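PDB 5G5S: argonaute from Methanocaldococcus jannaschii, which uses short single-stranded DNA guides to bind and cut complementary single-stranded DNA, and may thereby help defend the cell against invading genetic elements. Local coordinates for residues K308-P313 with I658-Y663; T312-K317 with Y327-L332; Y344-V349 with I488-L493. One frame throughout, in Å; residues are numbered along the deposited sequence. Where two conformers were deposited one is given.

Contact 1. Residues K308-P313 with I658-Y663; sequences KFNNTP and IMQLLY
Gln660 meets the backbone of Asn310 with both ends of its carboxamide, a pair of hydrogen bonds joining helix 656-666 of the PIWI domain, which has the RNase H fold, to the loop leaving strand 302-308. OE1 takes the N-H of Asn310 at 2.8 Å, the donor lying in the carbonyl plane on a lone pair. NE2 returns a bond to Asn310 O at 3.2 Å, with that oxygen tilted from the amide plane. Gripped at both ends by one residue's peptide groups, the carboxamide has its flip state fixed; the bend at chi2 (66°) carries CD toward the loop. Beside these bonds the Phe309 and Tyr663 rings run near parallel but slid apart, their planes at 24°. Each ring instead receives the other residue's CB over one face, Phe309 CB standing 4.0 Å from the Tyr663 centroid. Phe309 CE1 also rests on Met659 CB at 3.6 Å. Further out, Phe624 of strand 621-625 packs against Phe309, Met659 and Tyr663, backing the aromatic pair with the PIWI sheet. One turn along the helix, Asp664 OD1 is the second-shell acceptor, hydrogen-bonded to both Gln660 NE2 and Thr312 OG1.

Contact 2. Residues T312-K317 with Y327-L332; sequences TPLLVK and YSTNTL
Pro313 rests against Tyr327, with CB over one face of the phenol ring and CG close to CE2. The proline can be followed atom by atom. Its CB stands 3.9 Å from the centroid of the Tyr327 ring, 21° off the ring normal, which makes a CH-pi contact displaced toward the rim on the CE2 side. CG, the next atom out, comes down on Tyr327 CE2 at 3.6 Å and also reaches CZ and, more loosely, the hydroxyl oxygen. The CB of Tyr327 points away from segment 312-317, yet its ring comes back to the proline.

Strands 314-317 and 323-326 form an antiparallel beta hairpin, and Pro313 and Tyr327 flank its open end. No hydrogen bond joins the two segments themselves; the backbone of Leu314 pairs with Ile326, and that of Val316 with Thr324, both on strand 323-326.

Farther along, the loop 327-332 turns back over the strand, and a backbone bond from Leu332 N to Thr329 O, 3.0 Å, holds the turn. Leu314 CD1 meets Thr329 CG2 at 3.8 Å. The threonine methyl lies anti to its carbonyl carbon, while OG1 sits between N and C (chi1 60°) and bonds to Arg678. The Thr329 side chain is about 10 Å from those of Gln481 and Ser671, both of which interact with guide DNA. Val316, whose CB points toward the loop, puts CG1 against Leu332 CD1 at 3.7 Å. Ile480 of helix 473-485 touches both Thr329 and Leu332, and Asn476 ND2 bonds to Thr329 O.

Contact 3. Residues Y344-V349 with I488-L493; sequences YLPYDV and IKYFIL
Hydrogen bonds first join Asp348 to Lys489, an isolated, hydrogen-bonded antiparallel bridge at the limits of the Mid domain (348-490), where the chain enters and leaves it. Lys489 N gives to Asp348 O at 2.8 Å, approaching nearly along the C=O axis, and Asp348 N gives to Lys489 O at 3.1 Å. The pairing is irregular: two residues, Tyr347 and Asp348, stand opposite the single Lys489, which makes a classic beta bulge; accordingly Tyr347 N bonds weakly to both Lys489 O and Tyr490 O. Lys489 is the centre of an inverse gamma turn, so the chain bends at the bridge residue itself. The one side-chain donor across the contact is the Tyr490 hydroxyl: OH gives to Tyr344 O at 2.6 Å, that oxygen lying in plane at the phenol edge.

Two CH-pi contacts make up the aromatic part. Pro346 CB sits over one face of Tyr490, 3.8 Å from its centroid and toward the rim, and CD of the same proline touches CZ. Ile492 CG1 is placed over the centre of the Tyr347 ring, 3.6 Å from the centroid and 13° off the normal; its chi1 of 65° sets this carbon between backbone N and C.

Aliphatic packing closes the other end. Ile488 CG2 meets Pro346 CB at 3.7 Å and Val349 CG2 at 4.0 Å, with the two branched chains running alongside each other.

Asp348 OD1 forms a salt bridge with Arg354, and Lys489 NZ a hydrogen bond to Gly487 O. Met483 of helix 473-485 lies against Ile488 and Tyr490, while strand 314-317 bonds through its backbone to Leu345 and Ile492 and brings Lys317 to the Tyr347 ring as a cation-pi partner.

How the contacts relate
Along the chain, contacts 1 and 2 start from the same run of residues, sharing Thr312 and Pro313; contact 2 closes locally, and contact 3 follows before the chain reaches helix 656-666, the far partner of contact 1. Contacts 2 and 3, with centres about 10 Å apart, meet in the three-stranded antiparallel sheet in which 314-317 lies between its neighbours 323-326 and 492-493. Contact 1 lies about 15 Å from contact 2 and about 20 Å from contact 3, centre to centre. The chain after strand 302-308 is thereby led across the protein, so that one connecting segment, 308-317, touches the PIWI helix and reaches the sheet beside the Mid domain.

Contact 1. Residues K308-P313 with I658-Y663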
loop_
_atom_site.group_PDB
_atom_site.type_symbol
_atom_site.label_atom_id
_atom_site.label_comp_id
_atom_site.label_asym_id
_atom_site.label_seq_id
_atom_site.Cartn_x
_atom_site.Cartn_y
_atom_site.Cartn_z
ATOM N N LYS A 308 5.461 -23.701 -0.675
ATOM C CA LYS A 308 5.205 -23.122 -1.990
ATOM C C LYS A 308 3.690 -23.089 -2.159
ATOM O O LYS A 308 3.024 -24.079 -1.855
ATOM C CB LYS A 308 5.897 -23.913 -3.113
ATOM C CG LYS A 308 6.018 -23.090 -4.401
ATOM C CD LYS A 308 7.165 -23.554 -5.289
ATOM C CE LYS A 308 8.303 -22.560 -5.367
ATOM N NZ LYS A 308 7.962 -21.380 -6.199
ATOM N N PHE A 309 3.132 -21.942 -2.567
ATOM C CA PHE A 309 1.689 -21.825 -2.720
ATOM C C PHE A 309 1.179 -22.545 -3.959
ATOM O O PHE A 309 1.893 -22.654 -4.953
ATOM C CB PHE A 309 1.252 -20.348 -2.744
ATOM C CG PHE A 309 1.713 -19.498 -1.586
ATOM C CD1 PHE A 309 1.442 -19.872 -0.275
ATOM C CD2 PHE A 309 2.352 -18.284 -1.806
ATOM C CE1 PHE A 309 1.857 -19.078 0.794
ATOM C CE2 PHE A 309 2.753 -17.480 -0.738
ATOM C CZ PHE A 309 2.503 -17.882 0.557
ATOM N N ASN A 310 -0.059 -23.040 -3.904
ATOM C CA ASN A 310 -0.662 -23.691 -5.064
ATOM C C ASN A 310 -1.116 -22.636 -6.044
ATOM O O ASN A 310 -1.537 -21.549 -5.628
ATOM C CB ASN A 310 -1.852 -24.553 -4.644
ATOM C CG ASN A 310 -1.494 -25.648 -3.678
ATOM O OD1 ASN A 310 -0.457 -26.316 -3.806
ATOM N ND2 ASN A 310 -2.347 -25.846 -2.688
ATOM N N ASN A 311 -1.020 -22.935 -7.340
ATOM C CA ASN A 311 -1.446 -22.019 -8.389
ATOM C C ASN A 311 -2.951 -22.212 -8.543
ATOM O O ASN A 311 -3.410 -22.990 -9.380
ATOM C CB ASN A 311 -0.677 -22.299 -9.686
ATOM C CG ASN A 311 -0.945 -21.305 -10.786
ATOM O OD1 ASN A 311 -1.065 -20.096 -10.554
ATOM N ND2 ASN A 311 -0.995 -21.796 -12.016
ATOM N N THR A 312 -3.713 -21.568 -7.654
ATOM C CA THR A 312 -5.165 -21.691 -7.572
ATOM C C THR A 312 -5.850 -21.336 -8.892
ATOM O O THR A 312 -5.516 -20.321 -9.495
ATOM C CB THR A 312 -5.679 -20.989 -6.305
ATOM O OG1 THR A 312 -5.073 -21.623 -5.175
ATOM C CG2 THR A 312 -7.205 -21.025 -6.159
ATOM N N PRO A 313 -6.731 -22.210 -9.416
ATOM C CA PRO A 313 -7.385 -21.876 -10.680
ATOM C C PRO A 313 -8.475 -20.830 -10.483
ATOM O O PRO A 313 -8.927 -20.574 -9.361
ATOM C CB PRO A 313 -7.933 -23.219 -11.191
ATOM C CG PRO A 313 -7.771 -24.187 -10.074
ATOM C CD PRO A 313 -7.245 -23.480 -8.867
ATOM N N ILE A 658 -4.294 -19.653 5.756
ATOM C CA ILE A 658 -4.426 -18.200 5.530
ATOM C C ILE A 658 -3.504 -17.670 4.474
ATOM O O ILE A 658 -3.935 -16.829 3.687
ATOM C CB ILE A 658 -4.360 -17.262 6.757
ATOM C CG1 ILE A 658 -3.412 -17.725 7.850
ATOM C CG2 ILE A 658 -5.718 -16.750 7.204
ATOM C CD1 ILE A 658 -2.110 -17.074 7.785
ATOM N N MET A 659 -2.246 -18.152 4.433
ATOM C CA MET A 659 -1.259 -17.722 3.445
ATOM C C MET A 659 -1.695 -18.100 2.056
ATOM O O MET A 659 -1.571 -17.273 1.164
ATOM C CB MET A 659 0.160 -18.198 3.798
ATOM C CG MET A 659 0.728 -17.508 5.052
ATOM S SD MET A 659 2.474 -17.857 5.388
ATOM C CE MET A 659 3.216 -16.495 4.726
ATOM N N GLN A 660 -2.325 -19.283 1.892
ATOM C CA GLN A 660 -2.875 -19.699 0.610
ATOM C C GLN A 660 -4.033 -18.784 0.232
ATOM O O GLN A 660 -4.085 -18.339 -0.904
ATOM C CB GLN A 660 -3.301 -21.179 0.607
ATOM C CG GLN A 660 -3.840 -21.695 -0.750
ATOM C CD GLN A 660 -2.803 -21.722 -1.842
ATOM O OE1 GLN A 660 -1.795 -22.421 -1.755
ATOM N NE2 GLN A 660 -3.034 -20.964 -2.908
ATOM N N LEU A 661 -4.918 -18.460 1.188
ATOM C CA LEU A 661 -6.036 -17.542 0.960
ATOM C C LEU A 661 -5.538 -16.155 0.550
ATOM O O LEU A 661 -6.080 -15.562 -0.379
ATOM C CB LEU A 661 -6.950 -17.439 2.206
ATOM C CG LEU A 661 -8.049 -16.328 2.168
ATOM C CD1 LEU A 661 -9.020 -16.542 1.030
ATOM C CD2 LEU A 661 -8.799 -16.262 3.450
ATOM N N LEU A 662 -4.529 -15.636 1.257
ATOM C CA LEU A 662 -3.948 -14.322 0.983
ATOM C C LEU A 662 -3.294 -14.292 -0.372
ATOM O O LEU A 662 -3.489 -13.322 -1.112
ATOM C CB LEU A 662 -2.995 -13.895 2.112
ATOM C CG LEU A 662 -3.656 -13.712 3.499
ATOM C CD1 LEU A 662 -2.627 -13.364 4.551
ATOM C CD2 LEU A 662 -4.793 -12.700 3.469
ATOM N N TYR A 663 -2.577 -15.398 -0.736
ATOM C CA TYR A 663 -1.979 -15.580 -2.056
ATOM C C TYR A 663 -3.045 -15.586 -3.134
ATOM O O TYR A 663 -2.841 -14.972 -4.179
ATOM C CB TYR A 663 -1.150 -16.883 -2.149
ATOM C CG TYR A 663 -0.565 -17.083 -3.532
ATOM C CD1 TYR A 663 0.457 -16.262 -4.003
ATOM C CD2 TYR A 663 -1.105 -18.019 -4.411
ATOM C CE1 TYR A 663 0.969 -16.409 -5.296
ATOM C CE2 TYR A 663 -0.594 -18.183 -5.701
ATOM C CZ TYR A 663 0.441 -17.372 -6.141
ATOM O OH TYR A 663 0.955 -17.527 -7.410
#

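Contact 2. Residues T312-K317 with Y327-L332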
loop_
_atom_site.group_PDB
_atom_site.type_symbol
_atom_site.label_atom_id
_atom_site.label_comp_id
_atom_site.label_asym_id
_atom_site.label_seq_id
_atom_site.Cartn_x
_atom_site.Cartn_y
_atom_site.Cartn_z
ATOM N N THR A 312 -3.713 -21.568 -7.654
ATOM C CA THR A 312 -5.165 -21.691 -7.572
ATOM C C THR A 312 -5.850 -21.336 -8.892
ATOM O O THR A 312 -5.516 -20.321 -9.495
ATOM C CB THR A 312 -5.679 -20.989 -6.305
ATOM O OG1 THR A 312 -5.073 -21.623 -5.175
ATOM C CG2 THR A 312 -7.205 -21.025 -6.159
ATOM N N PRO A 313 -6.731 -22.210 -9.416
ATOM C CA PRO A 313 -7.385 -21.876 -10.680
ATOM C C PRO A 313 -8.475 -20.830 -10.483
ATOM O O PRO A 313 -8.927 -20.574 -9.361
ATOM C CB PRO A 313 -7.933 -23.219 -11.191
ATOM C CG PRO A 313 -7.771 -24.187 -10.074
ATOM C CD PRO A 313 -7.245 -23.480 -8.867
ATOM N N LEU A 314 -8.850 -20.197 -11.593
ATOM C CA LEU A 314 -9.879 -19.185 -11.657
ATOM C C LEU A 314 -11.018 -19.750 -12.475
ATOM O O LEU A 314 -10.809 -20.637 -13.309
ATOM C CB LEU A 314 -9.331 -17.890 -12.302
ATOM C CG LEU A 314 -8.123 -17.230 -11.612
ATOM C CD1 LEU A 314 -7.348 -16.352 -12.576
ATOM C CD2 LEU A 314 -8.535 -16.448 -10.378
ATOM N N LEU A 315 -12.232 -19.259 -12.218
ATOM C CA LEU A 315 -13.411 -19.674 -12.961
ATOM C C LEU A 315 -13.937 -18.511 -13.784
ATOM O O LEU A 315 -13.956 -17.374 -13.321
ATOM C CB LEU A 315 -14.498 -20.213 -12.027
ATOM C CG LEU A 315 -14.235 -21.554 -11.360
ATOM C CD1 LEU A 315 -15.257 -21.811 -10.278
ATOM C CD2 LEU A 315 -14.256 -22.706 -12.377
ATOM N N VAL A 316 -14.348 -18.808 -15.007
ATOM C CA VAL A 316 -14.916 -17.893 -16.001
ATOM C C VAL A 316 -16.041 -18.653 -16.685
ATOM O O VAL A 316 -16.116 -19.876 -16.537
ATOM C CB VAL A 316 -13.861 -17.431 -17.045
ATOM C CG1 VAL A 316 -13.017 -16.297 -16.506
ATOM C CG2 VAL A 316 -12.980 -18.584 -17.518
ATOM N N LYS A 317 -16.891 -17.965 -17.457
ATOM C CA LYS A 317 -17.928 -18.678 -18.200
ATOM C C LYS A 317 -17.416 -18.994 -19.609
ATOM O O LYS A 317 -16.504 -18.321 -20.096
ATOM C CB LYS A 317 -19.256 -17.891 -18.249
ATOM C CG LYS A 317 -19.828 -17.477 -16.883
ATOM C CD LYS A 317 -20.324 -18.651 -16.042
ATOM C CE LYS A 317 -21.232 -18.212 -14.919
ATOM N NZ LYS A 317 -22.552 -17.744 -15.422
ATOM N N TYR A 327 -6.093 -21.033 -15.301
ATOM C CA TYR A 327 -5.027 -20.912 -14.299
ATOM C C TYR A 327 -4.356 -19.550 -14.305
ATOM O O TYR A 327 -3.686 -19.187 -13.336
ATOM C CB TYR A 327 -4.007 -22.060 -14.429
ATOM C CG TYR A 327 -4.543 -23.376 -13.911
ATOM C CD1 TYR A 327 -5.270 -24.230 -14.737
ATOM C CD2 TYR A 327 -4.372 -23.745 -12.577
ATOM C CE1 TYR A 327 -5.804 -25.422 -14.256
ATOM C CE2 TYR A 327 -4.883 -24.947 -12.089
ATOM C CZ TYR A 327 -5.610 -25.776 -12.929
ATOM O OH TYR A 327 -6.123 -26.961 -12.456
ATOM N N SER A 328 -4.537 -18.795 -15.394
ATOM C CA SER A 328 -3.975 -17.455 -15.554
ATOM C C SER A 328 -4.905 -16.585 -16.404
ATOM O O SER A 328 -5.666 -17.118 -17.205
ATOM C CB SER A 328 -2.585 -17.544 -16.177
ATOM O OG SER A 328 -1.945 -16.280 -16.226
ATOM N N THR A 329 -4.849 -15.258 -16.235
ATOM C CA THR A 329 -5.678 -14.332 -17.027
ATOM C C THR A 329 -4.978 -13.970 -18.362
ATOM O O THR A 329 -5.554 -13.258 -19.194
ATOM C CB THR A 329 -6.070 -13.088 -16.214
ATOM O OG1 THR A 329 -4.886 -12.400 -15.809
ATOM C CG2 THR A 329 -6.964 -13.408 -15.013
ATOM N N ASN A 330 -3.747 -14.505 -18.576
ATOM C CA ASN A 330 -2.923 -14.281 -19.769
ATOM C C ASN A 330 -3.564 -14.777 -21.075
ATOM O O ASN A 330 -3.068 -14.457 -22.163
ATOM C CB ASN A 330 -1.503 -14.847 -19.579
ATOM C CG ASN A 330 -1.383 -16.357 -19.438
ATOM O OD1 ASN A 330 -2.364 -17.113 -19.400
ATOM N ND2 ASN A 330 -0.152 -16.830 -19.364
ATOM N N THR A 331 -4.672 -15.545 -20.952
ATOM C CA THR A 331 -5.442 -16.107 -22.066
ATOM C C THR A 331 -6.935 -15.712 -22.014
ATOM O O THR A 331 -7.746 -16.328 -22.707
ATOM C CB THR A 331 -5.278 -17.638 -22.140
ATOM O OG1 THR A 331 -5.758 -18.219 -20.927
ATOM C CG2 THR A 331 -3.841 -18.079 -22.446
ATOM N N LEU A 332 -7.299 -14.690 -21.207
ATOM C CA LEU A 332 -8.694 -14.256 -21.087
ATOM C C LEU A 332 -9.271 -13.676 -22.388
ATOM O O LEU A 332 -10.434 -13.936 -22.712
ATOM C CB LEU A 332 -8.854 -13.266 -19.920
ATOM C CG LEU A 332 -10.243 -13.136 -19.289
ATOM C CD1 LEU A 332 -10.663 -14.416 -18.612
ATOM C CD2 LEU A 332 -10.248 -12.047 -18.248
#

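Contact 3. Residues Y344-V349 with I488-L493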
loop_
_atom_site.group_PDB
_atom_site.type_symbol
_atom_site.label_atom_id
_atom_site.label_comp_id
_atom_site.label_asym_id
_atom_site.label_seq_id
_atom_site.Cartn_x
_atom_site.Cartn_y
_atom_site.Cartn_z
ATOM N N TYR A 344 -14.008 -16.839 -23.602
ATOM C CA TYR A 344 -14.365 -16.756 -22.188
ATOM C C TYR A 344 -15.304 -15.583 -21.921
ATOM O O TYR A 344 -15.033 -14.457 -22.360
ATOM C CB TYR A 344 -13.109 -16.642 -21.317
ATOM C CG TYR A 344 -12.160 -17.812 -21.448
ATOM C CD1 TYR A 344 -12.550 -19.096 -21.078
ATOM C CD2 TYR A 344 -10.857 -17.629 -21.896
ATOM C CE1 TYR A 344 -11.672 -20.173 -21.174
ATOM C CE2 TYR A 344 -9.966 -18.696 -21.983
ATOM C CZ TYR A 344 -10.377 -19.967 -21.618
ATOM O OH TYR A 344 -9.501 -21.023 -21.697
ATOM N N LEU A 345 -16.403 -15.853 -21.188
ATOM C CA LEU A 345 -17.430 -14.863 -20.851
ATOM C C LEU A 345 -17.476 -14.503 -19.350
ATOM O O LEU A 345 -17.094 -15.331 -18.510
ATOM C CB LEU A 345 -18.809 -15.300 -21.394
ATOM C CG LEU A 345 -18.927 -15.476 -22.931
ATOM C CD1 LEU A 345 -20.232 -16.111 -23.299
ATOM C CD2 LEU A 345 -18.784 -14.141 -23.670
ATOM N N PRO A 346 -17.887 -13.259 -18.988
ATOM C CA PRO A 346 -17.877 -12.867 -17.570
ATOM C C PRO A 346 -18.963 -13.494 -16.710
ATOM O O PRO A 346 -20.035 -13.821 -17.209
ATOM C CB PRO A 346 -18.037 -11.349 -17.634
ATOM C CG PRO A 346 -18.822 -11.115 -18.857
ATOM C CD PRO A 346 -18.328 -12.134 -19.840
ATOM N N TYR A 347 -18.678 -13.642 -15.410
ATOM C CA TYR A 347 -19.602 -14.175 -14.407
ATOM C C TYR A 347 -20.768 -13.230 -14.155
ATOM O O TYR A 347 -21.887 -13.703 -13.973
ATOM C CB TYR A 347 -18.874 -14.460 -13.076
ATOM C CG TYR A 347 -18.640 -15.931 -12.833
ATOM C CD1 TYR A 347 -17.600 -16.606 -13.467
ATOM C CD2 TYR A 347 -19.472 -16.658 -11.986
ATOM C CE1 TYR A 347 -17.398 -17.971 -13.271
ATOM C CE2 TYR A 347 -19.270 -18.021 -11.767
ATOM C CZ TYR A 347 -18.233 -18.674 -12.416
ATOM O OH TYR A 347 -18.015 -20.011 -12.198
ATOM N N ASP A 348 -20.505 -11.905 -14.117
ATOM C CA ASP A 348 -21.525 -10.878 -13.892
ATOM C C ASP A 348 -21.096 -9.513 -14.419
ATOM O O ASP A 348 -19.945 -9.114 -14.254
ATOM C CB ASP A 348 -21.910 -10.782 -12.393
ATOM C CG ASP A 348 -23.167 -9.975 -12.106
ATOM O OD1 ASP A 348 -24.182 -10.170 -12.823
ATOM O OD2 ASP A 348 -23.159 -9.191 -11.129
ATOM N N VAL A 349 -22.040 -8.798 -15.041
ATOM C CA VAL A 349 -21.883 -7.443 -15.577
ATOM C C VAL A 349 -22.910 -6.565 -14.811
ATOM O O VAL A 349 -24.077 -6.971 -14.726
ATOM C CB VAL A 349 -22.107 -7.404 -17.121
ATOM C CG1 VAL A 349 -22.031 -5.977 -17.665
ATOM C CG2 VAL A 349 -21.113 -8.303 -17.853
ATOM N N ILE A 488 -16.921 -5.032 -14.066
ATOM C CA ILE A 488 -17.305 -6.326 -14.630
ATOM C C ILE A 488 -16.599 -7.446 -13.859
ATOM O O ILE A 488 -15.375 -7.460 -13.773
ATOM C CB ILE A 488 -17.096 -6.382 -16.181
ATOM C CG1 ILE A 488 -18.044 -5.382 -16.883
ATOM C CG2 ILE A 488 -17.305 -7.807 -16.727
ATOM C CD1 ILE A 488 -17.682 -4.969 -18.319
ATOM N N LYS A 489 -17.388 -8.365 -13.289
ATOM C CA LYS A 489 -16.905 -9.516 -12.525
ATOM C C LYS A 489 -16.591 -10.601 -13.537
ATOM O O LYS A 489 -17.406 -11.492 -13.762
ATOM C CB LYS A 489 -17.985 -9.997 -11.526
ATOM C CG LYS A 489 -18.052 -9.196 -10.251
ATOM C CD LYS A 489 -18.897 -7.954 -10.373
ATOM C CE LYS A 489 -18.358 -6.867 -9.483
ATOM N NZ LYS A 489 -19.146 -5.633 -9.661
ATOM N N TYR A 490 -15.436 -10.493 -14.193
ATOM C CA TYR A 490 -15.064 -11.442 -15.240
ATOM C C TYR A 490 -14.743 -12.850 -14.728
ATOM O O TYR A 490 -15.376 -13.823 -15.150
ATOM C CB TYR A 490 -13.953 -10.886 -16.142
ATOM C CG TYR A 490 -14.205 -11.167 -17.601
ATOM C CD1 TYR A 490 -14.088 -12.458 -18.113
ATOM C CD2 TYR A 490 -14.603 -10.155 -18.466
ATOM C CE1 TYR A 490 -14.345 -12.729 -19.455
ATOM C CE2 TYR A 490 -14.842 -10.409 -19.813
ATOM C CZ TYR A 490 -14.720 -11.700 -20.303
ATOM O OH TYR A 490 -14.978 -11.963 -21.624
ATOM N N PHE A 491 -13.794 -12.946 -13.804
ATOM C CA PHE A 491 -13.353 -14.217 -13.241
ATOM C C PHE A 491 -13.566 -14.264 -11.734
ATOM O O PHE A 491 -13.557 -13.224 -11.076
ATOM C CB PHE A 491 -11.874 -14.495 -13.608
ATOM C CG PHE A 491 -10.907 -13.398 -13.234
ATOM C CD1 PHE A 491 -10.656 -12.342 -14.103
ATOM C CD2 PHE A 491 -10.235 -13.426 -12.017
ATOM C CE1 PHE A 491 -9.783 -11.308 -13.741
ATOM C CE2 PHE A 491 -9.353 -12.400 -11.661
ATOM C CZ PHE A 491 -9.143 -11.343 -12.518
ATOM N N ILE A 492 -13.791 -15.470 -11.196
ATOM C CA ILE A 492 -13.969 -15.698 -9.759
ATOM C C ILE A 492 -12.956 -16.755 -9.283
ATOM O O ILE A 492 -12.202 -17.292 -10.100
ATOM C CB ILE A 492 -15.448 -16.021 -9.361
ATOM C CG1 ILE A 492 -15.940 -17.353 -9.961
ATOM C CG2 ILE A 492 -16.398 -14.863 -9.696
ATOM C CD1 ILE A 492 -16.555 -18.279 -8.986
ATOM N N LEU A 493 -12.929 -17.034 -7.968
ATOM C CA LEU A 493 -12.046 -18.046 -7.390
ATOM C C LEU A 493 -12.683 -19.417 -7.501
ATOM O O LEU A 493 -13.886 -19.542 -7.267
ATOM C CB LEU A 493 -11.743 -17.733 -5.921
ATOM C CG LEU A 493 -10.766 -16.591 -5.650
ATOM C CD1 LEU A 493 -10.821 -16.172 -4.200
ATOM C CD2 LEU A 493 -9.337 -16.980 -6.027
#